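Local atomic coordinates of putative mandelate racemase (Zymomonas mobilis, PDB entry 2OX4), a protein that binds a magnesium ion and is probably a dehydratase or related lyase of the mandelate racemase branch of the enolase superfamily. Residues Cys356-Gln361 and Ile375-Thr380; Ser328-Ile333 and Tyr367-Leu372; Ile8-Val13 and Arg22-Lys27. One frame throughout, in Å; residues are numbered along the deposited sequence. Where two conformers were deposited one is given.

Contact 1 (Cys356-Gln361 and Ile375-Thr380); sequences CVHNYQ and IGQDIT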
loop_
_atom_site.group_PDB
_atom_site.type_symbol
_atom_site.label_atom_id
_atom_site.label_comp_id
_atom_site.label_asym_id
_atom_site.label_seq_id
_atom_site.Cartn_x
_atom_site.Cartn_y
_atom_site.Cartn_z
ATOM N N CYS C 356 13.215 -18.611 46.698
ATOM C CA CYS C 356 11.806 -19.000 46.745
ATOM C C CYS C 356 11.549 -20.275 47.539
ATOM O O CYS C 356 12.401 -21.165 47.604
ATOM C CB CYS C 356 11.248 -19.189 45.329
ATOM S SG CYS C 356 11.279 -17.700 44.318
ATOM N N VAL C 357 10.349 -20.360 48.105
ATOM C CA VAL C 357 9.906 -21.502 48.902
ATOM C C VAL C 357 9.808 -22.813 48.107
ATOM O O VAL C 357 10.288 -23.855 48.575
ATOM C CB VAL C 357 8.581 -21.174 49.640
ATOM C CG1 VAL C 357 8.012 -22.399 50.342
ATOM C CG2 VAL C 357 8.805 -20.049 50.646
ATOM N N HIS C 358 9.204 -22.760 46.913
ATOM C CA HIS C 358 9.082 -23.941 46.038
ATOM C C HIS C 358 10.032 -23.860 44.859
ATOM O O HIS C 358 10.172 -22.809 44.243
ATOM C CB HIS C 358 7.654 -24.095 45.517
ATOM C CG HIS C 358 6.611 -23.994 46.581
ATOM N ND1 HIS C 358 6.401 -24.988 47.512
ATOM C CD2 HIS C 358 5.738 -23.004 46.881
ATOM C CE1 HIS C 358 5.433 -24.621 48.331
ATOM N NE2 HIS C 358 5.011 -23.424 47.969
ATOM N N ASN C 359 10.681 -24.976 44.543
ATOM C CA ASN C 359 11.543 -25.038 43.374
ATOM C C ASN C 359 10.897 -25.911 42.298
ATOM O O ASN C 359 11.150 -27.116 42.229
ATOM C CB ASN C 359 12.923 -25.577 43.768
ATOM C CG ASN C 359 13.929 -25.532 42.624
ATOM O OD1 ASN C 359 13.743 -24.828 41.623
ATOM N ND2 ASN C 359 15.011 -26.284 42.776
ATOM N N TYR C 360 10.061 -25.297 41.462
ATOM C CA TYR C 360 9.346 -26.034 40.420
ATOM C C TYR C 360 10.304 -26.361 39.293
ATOM O O TYR C 360 10.936 -25.459 38.728
ATOM C CB TYR C 360 8.160 -25.223 39.878
ATOM C CG TYR C 360 7.059 -25.026 40.881
ATOM C CD1 TYR C 360 6.187 -26.069 41.206
ATOM C CD2 TYR C 360 6.888 -23.802 41.516
ATOM C CE1 TYR C 360 5.171 -25.893 42.144
ATOM C CE2 TYR C 360 5.879 -23.617 42.446
ATOM C CZ TYR C 360 5.025 -24.660 42.761
ATOM O OH TYR C 360 4.024 -24.473 43.690
ATOM N N GLN C 361 10.428 -27.652 38.989
ATOM C CA GLN C 361 11.325 -28.124 37.928
ATOM C C GLN C 361 10.580 -29.092 37.021
ATOM O O GLN C 361 9.652 -29.768 37.465
ATOM C CB GLN C 361 12.564 -28.817 38.520
ATOM C CG GLN C 361 13.529 -27.893 39.265
ATOM C CD GLN C 361 14.258 -26.933 38.344
ATOM O OE1 GLN C 361 14.619 -27.283 37.215
ATOM N NE2 GLN C 361 14.488 -25.718 38.826
ATOM N N ILE C 375 -0.388 -17.900 42.633
ATOM C CA ILE C 375 0.590 -18.389 41.643
ATOM C C ILE C 375 1.311 -19.648 42.146
ATOM O O ILE C 375 1.947 -20.353 41.369
ATOM C CB ILE C 375 1.627 -17.298 41.214
ATOM C CG1 ILE C 375 2.521 -16.905 42.398
ATOM C CG2 ILE C 375 0.919 -16.078 40.576
ATOM C CD1 ILE C 375 3.657 -15.927 42.025
ATOM N N GLY C 376 1.189 -19.930 43.447
ATOM C CA GLY C 376 1.796 -21.131 44.031
ATOM C C GLY C 376 3.263 -20.967 44.382
ATOM O O GLY C 376 4.030 -21.925 44.349
ATOM N N GLN C 377 3.649 -19.743 44.733
ATOM C CA GLN C 377 5.039 -19.435 45.017
ATOM C C GLN C 377 5.098 -18.398 46.118
ATOM O O GLN C 377 4.153 -17.620 46.287
ATOM C CB GLN C 377 5.749 -18.941 43.756
ATOM C CG GLN C 377 7.284 -18.806 43.860
ATOM C CD GLN C 377 7.950 -20.099 44.296
ATOM O OE1 GLN C 377 7.973 -20.425 45.482
ATOM N NE2 GLN C 377 8.486 -20.844 43.334
ATOM N N ASP C 378 6.202 -18.389 46.868
ATOM C CA ASP C 378 6.465 -17.329 47.833
ATOM C C ASP C 378 7.973 -17.076 47.884
ATOM O O ASP C 378 8.775 -17.921 47.482
ATOM C CB ASP C 378 5.945 -17.755 49.212
ATOM C CG ASP C 378 5.574 -16.572 50.114
ATOM O OD1 ASP C 378 5.952 -15.403 49.842
ATOM O OD2 ASP C 378 4.895 -16.834 51.124
ATOM N N ILE C 379 8.357 -15.907 48.365
ATOM C CA ILE C 379 9.761 -15.633 48.634
ATOM C C ILE C 379 10.126 -16.185 50.015
ATOM O O ILE C 379 9.253 -16.423 50.852
ATOM C CB ILE C 379 10.071 -14.133 48.563
ATOM C CG1 ILE C 379 9.083 -13.336 49.439
ATOM C CG2 ILE C 379 10.030 -13.677 47.095
ATOM C CD1 ILE C 379 9.511 -11.912 49.740
ATOM N N THR C 380 11.419 -16.397 50.222
ATOM C CA THR C 380 11.951 -16.828 51.508
ATOM C C THR C 380 12.208 -15.629 52.428
ATOM O O THR C 380 12.352 -14.488 51.958
ATOM C CB THR C 380 13.254 -17.617 51.303
ATOM O OG1 THR C 380 14.206 -16.804 50.600
ATOM C CG2 THR C 380 12.980 -18.883 50.483
#
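Two loops of the C-terminal barrel domain of this enolase-superfamily fold meet here, joined by one isolated beta bridge between C356 and I379 and by the amide of Q377. The Q377 side chain leaves the backbone with CG anti to the backbone N (chi1 -170°) and bends at chi2, which brings the amide back across to the other loop. CG passes the thiol SG of C356 at 4.2 Å, and CD rests against CB of the same cysteine. At the tip the amide reads the backbone of H358 twice. OE1 takes the N-H of H358 in the carbonyl plane, on a lone pair, at 3.0 Å, and also accepts from the N-H of D378, so two donors fix it. NE2 donates a hydrogen bond to O of H358 at 2.7 Å, with that oxygen close to the amide plane. The pair of bonds resists rotation of the amide. Next to it V357 N donates to D378 O, a nearly straight bond (167°) that arrives above the carbonyl plane. D378 OD2 is hydrogen-bonded to Y35 OH. Y360 reaches past Q377, and its OH donates to the carbonyl O of G376, lying in the ring plane, at 2.6 Å.

Contact 2 (Ser328-Ile333 and Tyr367-Leu372); sequences SLHAEI and YKVPEL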
loop_
_atom_site.group_PDB
_atom_site.type_symbol
_atom_site.label_atom_id
_atom_site.label_comp_id
_atom_site.label_asym_id
_atom_site.label_seq_id
_atom_site.Cartn_x
_atom_site.Cartn_y
_atom_site.Cartn_z
ATOM N N SER C 328 4.499 -17.862 35.075
ATOM C CA SER C 328 4.464 -18.177 33.640
ATOM C C SER C 328 3.690 -19.458 33.313
ATOM O O SER C 328 3.070 -19.559 32.268
ATOM C CB SER C 328 5.878 -18.239 33.057
ATOM O OG SER C 328 6.573 -19.399 33.501
ATOM N N LEU C 329 3.728 -20.437 34.215
ATOM C CA LEU C 329 3.042 -21.702 33.979
ATOM C C LEU C 329 1.527 -21.517 33.964
ATOM O O LEU C 329 0.819 -22.160 33.188
ATOM C CB LEU C 329 3.459 -22.721 35.053
ATOM C CG LEU C 329 4.967 -22.999 35.095
ATOM C CD1 LEU C 329 5.321 -23.822 36.333
ATOM C CD2 LEU C 329 5.433 -23.695 33.824
ATOM N N HIS C 330 1.033 -20.640 34.837
ATOM C CA HIS C 330 -0.394 -20.303 34.859
ATOM C C HIS C 330 -0.824 -19.621 33.566
ATOM O O HIS C 330 -1.829 -20.013 32.967
ATOM C CB HIS C 330 -0.723 -19.422 36.055
ATOM C CG HIS C 330 -0.588 -20.129 37.369
ATOM N ND1 HIS C 330 -1.606 -20.880 37.917
ATOM C CD2 HIS C 330 0.454 -20.216 38.232
ATOM C CE1 HIS C 330 -1.201 -21.389 39.072
ATOM N NE2 HIS C 330 0.045 -20.999 39.286
ATOM N N ALA C 331 -0.052 -18.624 33.143
ATOM C CA ALA C 331 -0.357 -17.862 31.918
ATOM C C ALA C 331 -0.397 -18.800 30.704
ATOM O O ALA C 331 -1.326 -18.760 29.904
ATOM C CB ALA C 331 0.683 -16.747 31.711
ATOM N N GLU C 332 0.601 -19.671 30.601
ATOM C CA GLU C 332 0.738 -20.557 29.453
ATOM C C GLU C 332 -0.285 -21.677 29.387
ATOM O O GLU C 332 -0.758 -22.022 28.302
ATOM C CB GLU C 332 2.135 -21.146 29.401
ATOM C CG GLU C 332 3.202 -20.123 29.019
ATOM C CD GLU C 332 4.600 -20.704 29.090
ATOM O OE1 GLU C 332 4.881 -21.511 30.008
ATOM O OE2 GLU C 332 5.423 -20.360 28.223
ATOM N N ILE C 333 -0.625 -22.266 30.535
ATOM C CA ILE C 333 -1.606 -23.357 30.525
ATOM C C ILE C 333 -3.002 -22.837 30.167
ATOM O O ILE C 333 -3.833 -23.585 29.653
ATOM C CB ILE C 333 -1.613 -24.164 31.861
ATOM C CG1 ILE C 333 -2.128 -25.590 31.615
ATOM C CG2 ILE C 333 -2.420 -23.460 32.942
ATOM C CD1 ILE C 333 -1.413 -26.639 32.427
ATOM N N TYR C 367 6.412 -29.773 32.141
ATOM C CA TYR C 367 5.977 -29.001 33.307
ATOM C C TYR C 367 4.487 -29.184 33.607
ATOM O O TYR C 367 3.661 -29.193 32.698
ATOM C CB TYR C 367 6.231 -27.506 33.074
ATOM C CG TYR C 367 7.335 -26.872 33.905
ATOM C CD1 TYR C 367 8.256 -26.020 33.307
ATOM C CD2 TYR C 367 7.446 -27.101 35.283
ATOM C CE1 TYR C 367 9.258 -25.401 34.039
ATOM C CE2 TYR C 367 8.457 -26.493 36.028
ATOM C CZ TYR C 367 9.356 -25.647 35.398
ATOM O OH TYR C 367 10.365 -25.023 36.099
ATOM N N LYS C 368 4.142 -29.282 34.887
ATOM C CA LYS C 368 2.753 -29.121 35.323
ATOM C C LYS C 368 2.571 -27.771 36.016
ATOM O O LYS C 368 3.478 -27.288 36.692
ATOM C CB LYS C 368 2.354 -30.261 36.267
ATOM C CG LYS C 368 1.977 -31.550 35.540
ATOM C CD LYS C 368 1.777 -32.694 36.517
ATOM C CE LYS C 368 1.654 -34.025 35.787
ATOM N NZ LYS C 368 0.403 -34.110 34.984
ATOM N N VAL C 369 1.401 -27.164 35.849
ATOM C CA VAL C 369 1.109 -25.899 36.536
ATOM C C VAL C 369 0.958 -26.152 38.045
ATOM O O VAL C 369 0.423 -27.198 38.440
ATOM C CB VAL C 369 -0.159 -25.220 35.949
ATOM C CG1 VAL C 369 -1.432 -25.999 36.311
ATOM C CG2 VAL C 369 -0.251 -23.754 36.376
ATOM N N PRO C 370 1.458 -25.225 38.896
ATOM C CA PRO C 370 1.124 -25.354 40.325
ATOM C C PRO C 370 -0.389 -25.380 40.577
ATOM O O PRO C 370 -1.169 -24.766 39.838
ATOM C CB PRO C 370 1.752 -24.100 40.953
ATOM C CG PRO C 370 2.877 -23.737 40.011
ATOM C CD PRO C 370 2.347 -24.074 38.639
ATOM N N GLU C 371 -0.798 -26.111 41.611
ATOM C CA GLU C 371 -2.213 -26.257 41.933
ATOM C C GLU C 371 -2.575 -25.623 43.284
ATOM O O GLU C 371 -3.711 -25.746 43.747
ATOM C CB GLU C 371 -2.615 -27.738 41.914
ATOM C CG GLU C 371 -2.447 -28.440 40.574
ATOM C CD GLU C 371 -3.501 -28.049 39.539
ATOM O OE1 GLU C 371 -4.487 -27.363 39.882
ATOM O OE2 GLU C 371 -3.344 -28.442 38.365
ATOM N N LEU C 372 -1.613 -24.935 43.897
ATOM C CA LEU C 372 -1.816 -24.225 45.161
ATOM C C LEU C 372 -2.638 -22.960 44.888
ATOM O O LEU C 372 -2.758 -22.548 43.728
ATOM C CB LEU C 372 -0.457 -23.850 45.769
ATOM C CG LEU C 372 0.466 -24.993 46.206
ATOM C CD1 LEU C 372 1.830 -24.448 46.644
ATOM C CD2 LEU C 372 -0.181 -25.790 47.330
#
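Y367 opens the segment with its ring laid against L329 of helix 322-333: methyl CD2 sits over one face, 4.0 Å from the ring centroid and displaced toward the rim, a CH-pi contact. Y367 OH is bound to O of Y360. K368 points its CB away from the helix, and its carbonyl O meets L329 CD1. V369 comes next, set between three helix residues. Its CG2, anti to the backbone N, stands over the face of the H330 imidazole, 3.6 Å from the centroid and 15° off the normal, while CG1 touches I333 CD1 at 3.9 Å. P370 closes the row, its CD against L329 CD1 at 3.8 Å and its CB and CG beside H330 NE2. Both ring nitrogens of H330 are used, NE2 by O of I375 and ND1 by N of Y115, which hold the ring in place. An alanine in place of this histidine would probably cost V369 the flat surface under its methyl and leave both backbone partners without their bond. Helix 322-333 belongs to the TIM-type barrel of the enolase C-terminal domain, and the loop after strand 366-367 packs along the side that carries L329, H330 and I333.

Contact 3 (Ile8-Val13 and Arg22-Lys27); sequences IEIFHV and RPILVK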
loop_
_atom_site.group_PDB
_atom_site.type_symbol
_atom_site.label_atom_id
_atom_site.label_comp_id
_atom_site.label_asym_id
_atom_site.label_seq_id
_atom_site.Cartn_x
_atom_site.Cartn_y
_atom_site.Cartn_z
ATOM N N ILE C 8 3.331 -2.292 50.520
ATOM C CA ILE C 8 4.026 -2.740 49.324
ATOM C C ILE C 8 5.506 -2.793 49.677
ATOM O O ILE C 8 6.077 -1.813 50.153
ATOM C CB ILE C 8 3.762 -1.788 48.134
ATOM C CG1 ILE C 8 2.316 -1.944 47.645
ATOM C CG2 ILE C 8 4.756 -2.061 46.970
ATOM C CD1 ILE C 8 1.851 -0.826 46.739
ATOM N N GLU C 9 6.120 -3.953 49.454
ATOM C CA GLU C 9 7.530 -4.124 49.750
ATOM C C GLU C 9 8.281 -4.513 48.501
ATOM O O GLU C 9 7.842 -5.389 47.767
ATOM C CB GLU C 9 7.722 -5.206 50.806
ATOM C CG GLU C 9 7.044 -4.889 52.125
ATOM C CD GLU C 9 7.001 -6.115 53.032
ATOM O OE1 GLU C 9 6.064 -6.929 52.897
ATOM O OE2 GLU C 9 7.917 -6.275 53.857
ATOM N N ILE C 10 9.417 -3.867 48.258
ATOM C CA ILE C 10 10.151 -4.105 47.012
ATOM C C ILE C 10 11.558 -4.579 47.341
ATOM O O ILE C 10 12.260 -3.939 48.119
ATOM C CB ILE C 10 10.203 -2.829 46.118
ATOM C CG1 ILE C 10 8.788 -2.362 45.780
ATOM C CG2 ILE C 10 11.003 -3.085 44.835
ATOM C CD1 ILE C 10 8.660 -0.859 45.772
ATOM N N PHE C 11 11.955 -5.700 46.743
ATOM C CA PHE C 11 13.242 -6.331 47.031
ATOM C C PHE C 11 14.091 -6.310 45.772
ATOM O O PHE C 11 13.812 -7.043 44.826
ATOM C CB PHE C 11 13.031 -7.797 47.445
ATOM C CG PHE C 11 12.106 -7.977 48.617
ATOM C CD1 PHE C 11 10.725 -8.064 48.434
ATOM C CD2 PHE C 11 12.616 -8.092 49.905
ATOM C CE1 PHE C 11 9.868 -8.228 49.510
ATOM C CE2 PHE C 11 11.768 -8.257 50.989
ATOM C CZ PHE C 11 10.392 -8.334 50.799
ATOM N N HIS C 12 15.118 -5.468 45.753
ATOM C CA HIS C 12 16.080 -5.505 44.665
ATOM C C HIS C 12 17.252 -6.387 45.145
ATOM O O HIS C 12 18.130 -5.939 45.899
ATOM C CB HIS C 12 16.522 -4.085 44.271
ATOM C CG HIS C 12 17.402 -4.034 43.057
ATOM N ND1 HIS C 12 18.101 -2.902 42.690
ATOM C CD2 HIS C 12 17.696 -4.977 42.126
ATOM C CE1 HIS C 12 18.790 -3.148 41.589
ATOM N NE2 HIS C 12 18.563 -4.398 41.225
ATOM N N VAL C 13 17.206 -7.654 44.745
ATOM C CA VAL C 13 18.062 -8.703 45.328
ATOM C C VAL C 13 19.518 -8.388 45.005
ATOM O O VAL C 13 19.833 -7.969 43.883
ATOM C CB VAL C 13 17.686 -10.114 44.798
ATOM C CG1 VAL C 13 18.643 -11.186 45.367
ATOM C CG2 VAL C 13 16.253 -10.456 45.173
ATOM N N ARG C 22 20.486 -9.487 39.204
ATOM C CA ARG C 22 19.841 -8.900 40.381
ATOM C C ARG C 22 18.324 -8.829 40.171
ATOM O O ARG C 22 17.815 -7.816 39.689
ATOM C CB ARG C 22 20.386 -7.490 40.660
ATOM C CG ARG C 22 21.828 -7.428 41.151
ATOM C CD ARG C 22 22.145 -6.073 41.750
ATOM N NE ARG C 22 21.316 -5.810 42.926
ATOM C CZ ARG C 22 21.270 -4.655 43.580
ATOM N NH1 ARG C 22 22.015 -3.630 43.172
ATOM N NH2 ARG C 22 20.479 -4.522 44.649
ATOM N N PRO C 23 17.598 -9.893 40.559
ATOM C CA PRO C 23 16.133 -9.916 40.458
ATOM C C PRO C 23 15.416 -8.836 41.265
ATOM O O PRO C 23 15.953 -8.320 42.251
ATOM C CB PRO C 23 15.744 -11.295 40.994
ATOM C CG PRO C 23 16.997 -12.072 41.096
ATOM C CD PRO C 23 18.150 -11.146 41.102
ATOM N N ILE C 24 14.210 -8.491 40.818
ATOM C CA ILE C 24 13.412 -7.453 41.456
ATOM C C ILE C 24 12.038 -8.044 41.756
ATOM O O ILE C 24 11.292 -8.426 40.838
ATOM C CB ILE C 24 13.257 -6.170 40.582
ATOM C CG1 ILE C 24 14.594 -5.730 39.969
ATOM C CG2 ILE C 24 12.665 -5.035 41.434
ATOM C CD1 ILE C 24 14.795 -6.184 38.517
ATOM N N LEU C 25 11.724 -8.130 43.047
ATOM C CA LEU C 25 10.472 -8.730 43.498
ATOM C C LEU C 25 9.641 -7.719 44.270
ATOM O O LEU C 25 10.186 -6.806 44.894
ATOM C CB LEU C 25 10.756 -9.960 44.366
ATOM C CG LEU C 25 11.401 -11.115 43.597
ATOM C CD1 LEU C 25 12.138 -12.073 44.510
ATOM C CD2 LEU C 25 10.358 -11.848 42.789
ATOM N N VAL C 26 8.321 -7.886 44.208
ATOM C CA VAL C 26 7.367 -7.030 44.903
ATOM C C VAL C 26 6.400 -7.884 45.693
ATOM O O VAL C 26 5.868 -8.878 45.180
ATOM C CB VAL C 26 6.605 -6.042 43.942
ATOM C CG1 VAL C 26 5.633 -6.781 43.008
ATOM C CG2 VAL C 26 5.860 -4.976 44.750
ATOM N N LYS C 27 6.194 -7.496 46.950
ATOM C CA LYS C 27 5.208 -8.134 47.810
ATOM C C LYS C 27 4.128 -7.128 48.203
ATOM O O LYS C 27 4.409 -6.075 48.804
ATOM C CB LYS C 27 5.888 -8.752 49.053
ATOM C CG LYS C 27 4.911 -9.426 50.040
ATOM C CD LYS C 27 5.650 -10.027 51.256
ATOM C CE LYS C 27 4.681 -10.542 52.298
ATOM N NZ LYS C 27 5.421 -11.258 53.386
HETATM O O HOH W 1 3.890 -6.097 51.655
HETATM O O HOH W 2 5.526 -8.350 55.031
#
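The guanidinium of R22 lies flat on the imidazole of H12, planes 3° apart and centres 3.6 Å apart, with NH2 over the middle of the ring. H12 turns its CG anti to the backbone N (chi1 -174°), and R22, bent at chi3, crosses it at about a right angle. Two bonds fix the guanidinium: NE donates to O of V13 at 2.8 Å, almost straight, and NH2 to O of H12, from well above the carbonyl plane. NH2 also forms a salt bridge with D388. Both residues belong to the antiparallel hairpin of strands 5-13 and 24-30 in the N-terminal capping-domain sheet, R22 just before the second strand, with E9 and K27, and F11 and L25, as hydrogen-bonded pairs. On the face carrying I10, H12, I24 and V26, the methyls of I8 and V26 lie side by side, CG2 to CG2 3.8 Å. On the other face K27 runs extended alongside E9, CD 3.5 Å from OE1, while NZ stays 4.4 Å from that oxygen. A water bridges the gap, donating to OE1 and accepting weakly from NZ, and OE2 is held by the hydroxyls of Y384 and Y389. F11 keeps its ring edge toward K27 CB, CE1 4.0 Å away.

How the contacts relate
Contacts 1 and 2 interlock: their segments alternate along the chain, and their centres are 12 Å apart. Two probable hydrogen bonds tie them, Y360 O to Y367 OH at 2.7 Å and I375 O to H330 NE2 at 2.9 Å, while Y360 OH packs on P370 CB. Contact 3 belongs to the N-terminal domain and, among other places, touches the barrel domain at contact 1, where I379 packs on both F11 and L25: CD1 reaches F11 CE1 and CG2 reaches L25 CD1, each at 3.7 Å. Contacts 2 and 3 do not touch, their nearest atoms being about 11 Å apart. The magnesium held by E215, E241 and E267 lies away from all three contacts.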